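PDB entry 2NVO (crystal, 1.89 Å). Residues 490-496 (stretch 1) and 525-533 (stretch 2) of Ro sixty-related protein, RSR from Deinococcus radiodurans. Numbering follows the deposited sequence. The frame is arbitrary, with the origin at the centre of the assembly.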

# COMPACT_ATOMS: atom_id res chain seq x y z
N PRO A 490 -1.00 -23.85 13.57
CA PRO A 490 -0.43 -22.52 13.40
C PRO A 490 -0.53 -22.09 11.93
O PRO A 490 -1.09 -22.81 11.10
CB PRO A 490 1.04 -22.73 13.77
CG PRO A 490 1.30 -24.24 13.58
CD PRO A 490 -0.03 -24.91 13.26
N LYS A 491 0.02 -20.92 11.61
CA LYS A 491 0.07 -20.47 10.22
C LYS A 491 1.52 -20.29 9.80
O LYS A 491 2.41 -20.13 10.63
CB LYS A 491 -0.68 -19.15 10.06
CG LYS A 491 -2.19 -19.25 10.26
CD LYS A 491 -2.84 -17.89 10.11
CE LYS A 491 -4.36 -17.98 10.08
NZ LYS A 491 -4.86 -18.50 11.37
N LEU A 492 1.76 -20.31 8.50
CA LEU A 492 3.11 -20.09 7.97
C LEU A 492 3.07 -18.98 6.92
O LEU A 492 2.24 -19.02 6.01
CB LEU A 492 3.64 -21.38 7.34
CG LEU A 492 4.91 -21.19 6.49
CD1 LEU A 492 6.07 -20.74 7.38
CD2 LEU A 492 5.25 -22.48 5.72
N ILE A 493 3.97 -18.00 7.04
CA ILE A 493 4.12 -16.97 6.02
C ILE A 493 5.55 -17.12 5.50
O ILE A 493 6.48 -17.18 6.29
CB ILE A 493 3.98 -15.54 6.59
CG1 ILE A 493 2.63 -15.35 7.33
CG2 ILE A 493 4.15 -14.48 5.47
CD1 ILE A 493 2.49 -14.04 8.06
N VAL A 494 5.70 -17.24 4.19
CA VAL A 494 7.02 -17.24 3.57
C VAL A 494 7.18 -15.95 2.76
O VAL A 494 6.41 -15.66 1.85
CB VAL A 494 7.20 -18.49 2.66
CG1 VAL A 494 8.60 -18.48 2.01
CG2 VAL A 494 7.01 -19.76 3.50
N VAL A 495 8.17 -15.16 3.13
CA VAL A 495 8.45 -13.89 2.49
C VAL A 495 9.72 -13.99 1.61
O VAL A 495 10.82 -14.15 2.13
CB VAL A 495 8.64 -12.77 3.53
CG1 VAL A 495 8.80 -11.41 2.79
CG2 VAL A 495 7.44 -12.72 4.44
N GLY A 496 9.53 -13.93 0.30
CA GLY A 496 10.66 -13.79 -0.61
C GLY A 496 10.85 -12.33 -0.91
O GLY A 496 10.23 -11.80 -1.84
N VAL A 525 -0.74 -6.70 5.58
CA VAL A 525 -1.34 -7.91 5.03
C VAL A 525 -0.89 -9.12 5.87
O VAL A 525 -1.69 -10.00 6.17
CB VAL A 525 -1.00 -8.09 3.54
CG1 VAL A 525 -1.29 -9.52 3.05
CG2 VAL A 525 -1.76 -7.07 2.72
N MET A 526 0.38 -9.15 6.26
CA MET A 526 0.90 -10.29 7.00
C MET A 526 0.24 -10.35 8.36
O MET A 526 -0.11 -11.41 8.85
CB MET A 526 2.42 -10.21 7.14
CG MET A 526 3.17 -10.53 5.84
SD MET A 526 4.90 -10.03 5.85
CE MET A 526 5.54 -11.10 7.07
N THR A 527 0.08 -9.18 8.97
CA THR A 527 -0.56 -9.09 10.27
C THR A 527 -2.02 -9.51 10.16
O THR A 527 -2.52 -10.25 10.99
CB THR A 527 -0.47 -7.66 10.82
OG1 THR A 527 0.90 -7.32 11.03
CG2 THR A 527 -1.24 -7.54 12.14
N ALA A 528 -2.71 -9.02 9.13
CA ALA A 528 -4.12 -9.37 8.95
C ALA A 528 -4.25 -10.87 8.76
O ALA A 528 -5.16 -11.50 9.31
CB ALA A 528 -4.71 -8.63 7.76
N PHE A 529 -3.35 -11.45 7.97
CA PHE A 529 -3.35 -12.89 7.75
C PHE A 529 -3.13 -13.66 9.06
O PHE A 529 -3.82 -14.64 9.34
CB PHE A 529 -2.26 -13.26 6.73
CG PHE A 529 -2.03 -14.74 6.60
CD1 PHE A 529 -0.95 -15.33 7.22
CD2 PHE A 529 -2.89 -15.53 5.87
CE1 PHE A 529 -0.71 -16.68 7.11
CE2 PHE A 529 -2.67 -16.90 5.76
CZ PHE A 529 -1.58 -17.48 6.39
N ALA A 530 -2.16 -13.22 9.86
CA ALA A 530 -1.83 -13.93 11.09
C ALA A 530 -3.01 -13.89 12.07
O ALA A 530 -3.20 -14.83 12.85
CB ALA A 530 -0.59 -13.33 11.75
N ARG A 531 -3.77 -12.80 12.03
CA ARG A 531 -4.95 -12.64 12.88
C ARG A 531 -6.12 -13.46 12.37
O ARG A 531 -7.18 -13.47 12.99
CB ARG A 531 -5.36 -11.17 12.96
CG ARG A 531 -4.41 -10.28 13.72
CD ARG A 531 -4.92 -8.82 13.78
NE ARG A 531 -5.29 -8.31 12.46
CZ ARG A 531 -5.13 -7.05 12.06
NH1 ARG A 531 -4.59 -6.16 12.89
NH2 ARG A 531 -5.50 -6.68 10.84
N GLY A 532 -5.94 -14.14 11.24
CA GLY A 532 -7.00 -14.94 10.65
C GLY A 532 -8.00 -14.17 9.78
O GLY A 532 -9.07 -14.69 9.48
N GLU A 533 -7.66 -12.95 9.38
CA GLU A 533 -8.57 -12.09 8.62
C GLU A 533 -8.41 -12.14 7.09
O GLU A 533 -9.08 -11.40 6.37
CB GLU A 533 -8.44 -10.63 9.10
CG GLU A 533 -8.65 -10.43 10.59
CD GLU A 533 -8.05 -9.13 11.10
OE1 GLU A 533 -8.20 -8.84 12.31
OE2 GLU A 533 -7.42 -8.39 10.32
O HOH W 1 -5.39 -16.45 13.35

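Ile493 lies at the apolar centre of the contact. Its CG1 comes within 3.6 Å of Phe529 CD1, and its CD1 reaches 3.9 Å from Met526 CB, so this one side chain touches both helix residues. With chi1 in m and chi2 in t, the chain is extended, which carries CD1 to the helix backbone as well, Ile493 CD1 lying 3.8 Å from Met526 O. A branched, wholly apolar residue suits this buried position: it fills space and leaves no polar group unsatisfied, and beta-branching is well tolerated in a strand.

The strand 491-496 and the helix 525-530 run nearly antiparallel, their directions 164° apart and their axes 9.8 Å from one another at closest approach. No direct hydrogen bond joins the two stretches; what holds them is mainly packing between apolar groups. Alternation along the strand sets the pattern: Lys491, Ile493 and Val495 point their CA-to-CB bonds toward the helix, while Leu492 and Val494 point away. The helix answers with Met526 and Phe529, three residues apart and so on nearly the same side.

Farther along the strand, Val495 is shorter, and the longer Met526 spans the gap, placing its CE 3.6 Å from Val495 CG2. The unbranched, flexible methionine thus packs along Ile493 and also reaches Val495.

Toward the other end, Phe529 offers a broad, buried ring. Lys491 sets its CD over one face of the Phe529 ring, 4.2 Å from the centroid of that ring and 24° off its normal, a CH-pi contact; Lys491 CB lies 3.8 Å from Phe529 CE1. The strand backbone also comes near, Leu492 O lying 3.9 Å from Phe529 CE1. Lysine suits this border because its methylenes can pack against the ring while its amino group reaches on to more polar surroundings.

Here carbonyls of the last turn take part in the contact. Lys491 CE lies 3.5 Å from Phe529 O. The ammonium is linked to Ala530 O through water 1, which accepts a hydrogen bond from Lys491 NZ at 2.9 Å and donates one to Ala530 O at 2.8 Å. Gly532, with phi of 83°, belongs to a Schellman motif in which Gly532 N bonds to Phe529 O (2.9 Å) and Glu533 N to Ala528 O (2.9 Å). Glycine fits because a CB at these backbone angles would be jammed against the preceding carbonyl oxygen. Beyond the contact, Arg531 NH2 and Glu533 OE2 form a 2.6 Å salt bridge.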